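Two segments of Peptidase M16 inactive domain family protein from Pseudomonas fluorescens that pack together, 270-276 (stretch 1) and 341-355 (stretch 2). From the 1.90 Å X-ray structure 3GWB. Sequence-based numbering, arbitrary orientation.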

# COMPACT_ATOMS: atom_id res chain seq x y z
N SER A 270 20.86 -6.60 16.33
CA SER A 270 20.27 -5.74 15.31
C SER A 270 21.38 -5.25 14.39
O SER A 270 21.23 -5.24 13.17
CB SER A 270 19.56 -4.56 15.96
OG SER A 270 18.51 -5.00 16.80
N LEU A 271 22.50 -4.84 14.98
CA LEU A 271 23.62 -4.35 14.18
C LEU A 271 24.27 -5.50 13.41
O LEU A 271 24.69 -5.34 12.26
CB LEU A 271 24.65 -3.67 15.09
CG LEU A 271 25.71 -2.85 14.36
CD1 LEU A 271 25.10 -1.52 13.88
CD2 LEU A 271 26.86 -2.60 15.31
N GLY A 272 24.34 -6.66 14.05
CA GLY A 272 24.92 -7.82 13.39
C GLY A 272 24.07 -8.22 12.20
O GLY A 272 24.58 -8.59 11.14
N ASN A 273 22.75 -8.14 12.36
CA ASN A 273 21.84 -8.50 11.28
C ASN A 273 21.93 -7.48 10.16
O ASN A 273 21.85 -7.83 8.99
CB ASN A 273 20.40 -8.58 11.76
CG ASN A 273 19.44 -8.86 10.63
OD1 ASN A 273 18.80 -7.96 10.09
ND2 ASN A 273 19.36 -10.13 10.24
N GLN A 274 22.07 -6.21 10.53
CA GLN A 274 22.17 -5.15 9.53
C GLN A 274 23.32 -5.44 8.57
O GLN A 274 23.17 -5.33 7.36
CB GLN A 274 22.39 -3.80 10.22
CG GLN A 274 21.16 -3.25 10.94
CD GLN A 274 21.45 -1.99 11.75
OE1 GLN A 274 22.13 -1.07 11.27
NE2 GLN A 274 20.93 -1.93 12.97
N ILE A 275 24.47 -5.83 9.13
CA ILE A 275 25.66 -6.14 8.34
C ILE A 275 25.48 -7.39 7.47
O ILE A 275 25.97 -7.47 6.34
CB ILE A 275 26.89 -6.35 9.26
CG1 ILE A 275 27.17 -5.06 10.05
CG2 ILE A 275 28.10 -6.78 8.44
CD1 ILE A 275 28.19 -5.24 11.18
N LEU A 276 24.77 -8.37 8.01
CA LEU A 276 24.52 -9.62 7.31
C LEU A 276 23.51 -9.52 6.17
O LEU A 276 23.79 -9.96 5.05
CB LEU A 276 24.05 -10.69 8.30
CG LEU A 276 23.55 -12.02 7.73
CD1 LEU A 276 24.65 -12.73 6.98
CD2 LEU A 276 23.06 -12.89 8.89
N GLY A 341 32.59 -13.33 12.27
CA GLY A 341 32.02 -12.06 12.67
C GLY A 341 32.19 -11.02 11.58
O GLY A 341 32.66 -11.31 10.49
N PRO A 342 31.79 -9.77 11.86
CA PRO A 342 31.91 -8.69 10.88
C PRO A 342 33.28 -8.04 10.93
O PRO A 342 33.97 -8.12 11.94
CB PRO A 342 30.80 -7.74 11.30
CG PRO A 342 30.90 -7.82 12.79
CD PRO A 342 31.05 -9.31 13.05
N THR A 343 33.68 -7.40 9.83
CA THR A 343 34.97 -6.71 9.77
C THR A 343 34.79 -5.31 10.35
O THR A 343 33.66 -4.82 10.40
CB THR A 343 35.46 -6.57 8.32
OG1 THR A 343 34.51 -5.81 7.57
CG2 THR A 343 35.63 -7.94 7.68
N GLN A 344 35.88 -4.68 10.77
CA GLN A 344 35.82 -3.32 11.33
C GLN A 344 35.10 -2.39 10.37
O GLN A 344 34.28 -1.58 10.78
CB GLN A 344 37.22 -2.76 11.56
CG GLN A 344 37.74 -2.92 12.97
CD GLN A 344 36.75 -2.44 14.02
OE1 GLN A 344 36.25 -1.32 13.96
NE2 GLN A 344 36.48 -3.29 14.99
N LYS A 345 35.42 -2.51 9.08
CA LYS A 345 34.79 -1.67 8.08
C LYS A 345 33.28 -1.82 8.12
O LYS A 345 32.56 -0.83 8.20
CB LYS A 345 35.31 -2.03 6.68
CG LYS A 345 34.64 -1.24 5.56
CD LYS A 345 35.23 -1.56 4.20
CE LYS A 345 35.03 -3.03 3.82
NZ LYS A 345 33.59 -3.42 3.75
N GLU A 346 32.81 -3.07 8.07
CA GLU A 346 31.37 -3.35 8.10
C GLU A 346 30.71 -2.78 9.34
O GLU A 346 29.61 -2.23 9.26
CB GLU A 346 31.11 -4.86 8.07
CG GLU A 346 31.62 -5.54 6.82
CD GLU A 346 31.32 -7.03 6.81
OE1 GLU A 346 31.66 -7.71 7.81
OE2 GLU A 346 30.77 -7.53 5.80
N LEU A 347 31.37 -2.91 10.48
CA LEU A 347 30.84 -2.41 11.74
C LEU A 347 30.70 -0.89 11.73
O LEU A 347 29.67 -0.35 12.14
CB LEU A 347 31.73 -2.84 12.91
CG LEU A 347 31.26 -2.44 14.30
CD1 LEU A 347 30.17 -3.38 14.76
CD2 LEU A 347 32.43 -2.48 15.28
N ASP A 348 31.73 -0.20 11.25
CA ASP A 348 31.70 1.26 11.21
C ASP A 348 30.64 1.78 10.25
O ASP A 348 29.87 2.69 10.58
CB ASP A 348 33.07 1.82 10.83
CG ASP A 348 34.08 1.69 11.95
OD1 ASP A 348 33.72 2.01 13.11
OD2 ASP A 348 35.23 1.27 11.69
N ASP A 349 30.60 1.20 9.05
CA ASP A 349 29.61 1.57 8.05
C ASP A 349 28.20 1.39 8.62
O ASP A 349 27.35 2.27 8.50
CB ASP A 349 29.78 0.71 6.80
CG ASP A 349 31.05 1.05 6.02
OD1 ASP A 349 32.05 1.48 6.66
OD2 ASP A 349 31.06 0.87 4.78
N ALA A 350 27.97 0.25 9.26
CA ALA A 350 26.66 -0.03 9.85
C ALA A 350 26.31 1.02 10.91
O ALA A 350 25.22 1.58 10.90
CB ALA A 350 26.62 -1.43 10.45
N LYS A 351 27.25 1.27 11.82
CA LYS A 351 27.02 2.26 12.87
C LYS A 351 26.72 3.62 12.25
O LYS A 351 25.83 4.34 12.71
CB LYS A 351 28.24 2.37 13.80
CG LYS A 351 28.48 1.12 14.64
CD LYS A 351 29.96 0.97 14.98
CE LYS A 351 30.32 1.57 16.31
NZ LYS A 351 29.98 0.63 17.41
N ARG A 352 27.44 3.96 11.18
CA ARG A 352 27.22 5.23 10.51
C ARG A 352 25.84 5.28 9.88
O ARG A 352 25.14 6.29 9.98
CB ARG A 352 28.29 5.47 9.44
CG ARG A 352 28.18 6.84 8.79
CD ARG A 352 29.39 7.18 7.93
NE ARG A 352 29.50 6.33 6.74
CZ ARG A 352 30.31 5.28 6.63
NH1 ARG A 352 31.09 4.92 7.65
NH2 ARG A 352 30.33 4.58 5.51
N GLU A 353 25.44 4.20 9.23
CA GLU A 353 24.12 4.14 8.60
C GLU A 353 23.04 4.23 9.68
O GLU A 353 22.05 4.94 9.52
CB GLU A 353 23.94 2.82 7.84
CG GLU A 353 24.78 2.68 6.58
CD GLU A 353 24.49 1.39 5.83
OE1 GLU A 353 24.82 0.30 6.36
OE2 GLU A 353 23.92 1.46 4.72
N LEU A 354 23.25 3.49 10.76
CA LEU A 354 22.30 3.47 11.87
C LEU A 354 22.16 4.86 12.48
O LEU A 354 21.04 5.35 12.66
CB LEU A 354 22.77 2.47 12.93
CG LEU A 354 21.79 2.13 14.06
CD1 LEU A 354 20.50 1.54 13.48
CD2 LEU A 354 22.45 1.15 15.02
N ALA A 355 23.29 5.49 12.79
CA ALA A 355 23.29 6.82 13.38
C ALA A 355 22.48 7.78 12.52
O ALA A 355 21.57 8.45 13.01
CB ALA A 355 24.72 7.33 13.53

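Two helices far apart in sequence can meet through apolar contacts and fitted shapes, with no hydrogen bond between them, and this pair from a Pseudomonas fluorescens M16-family protein is a compact example. Residues 270-276 lie within one helix; residues 344-355 form most of the second stretch and lead into the remainder of another. The axes approach to 9.6 Å and their N-to-C directions differ by 108°, so the helices cross steeply instead of running alongside each other. The contact buries 405 Å² counted over both sides, and no hydrogen bond spans it. Within each helix N of residue i+4 donates to O of residue i, and the contacts between the two are made mostly by side chains.

Ile275 contributes the largest share. Its CA lies 6.4 Å from the CA of Glu346, and its side chain points toward the second stretch near the start of that helix. CG1 of Ile275 rests 3.7 Å from CB of Ala350, while CD1 of Ile275 reaches back to CB of Pro342 at 3.6 Å, in the segment just before the helix. The other branch, CG2 of Ile275, meets CB of Glu346 at 3.6 Å. That last contact illustrates how a charged residue can serve an apolar interface: its aliphatic part packs while its carboxylate is engaged elsewhere. OE1 of Glu346 accepts from N of Thr343 at 2.9 Å, and OG1 of Thr343 in turn accepts from N of Glu346 at 3.3 Å. The second is the N-capping bond; the first ties the glutamate side chain back to the same residue.

One turn earlier, Leu271 supplies the classic knob into hole. Its CA-to-CB bond points sideways, but with chi1 t and chi2 p the end of the side chain comes nearer and settles among Leu347, Ala350, Lys351 and Leu354. CD2 of Leu271 lies 3.4 Å from CD1 of Leu347, a tight methyl contact, whereas CD1 of Leu271 lies 3.8 Å from CB of Ala350 and 3.9 Å from CD2 of Leu354. Ala350 thus touches both principal residues with its single methyl, CB.

Gln274, whose CA-to-CB bond also points toward the second stretch, adds a polar side chain to the patch. Its NE2 lies 3.5 Å from CD1 of Leu354, a van der Waals contact, and makes a weak hydrogen bond back to O of Ser270 at 3.3 Å within its own helix. The general lesson is that a steep crossing can rest on a few well-fitted apolar groups, with no hydrogen bond between the two stretches.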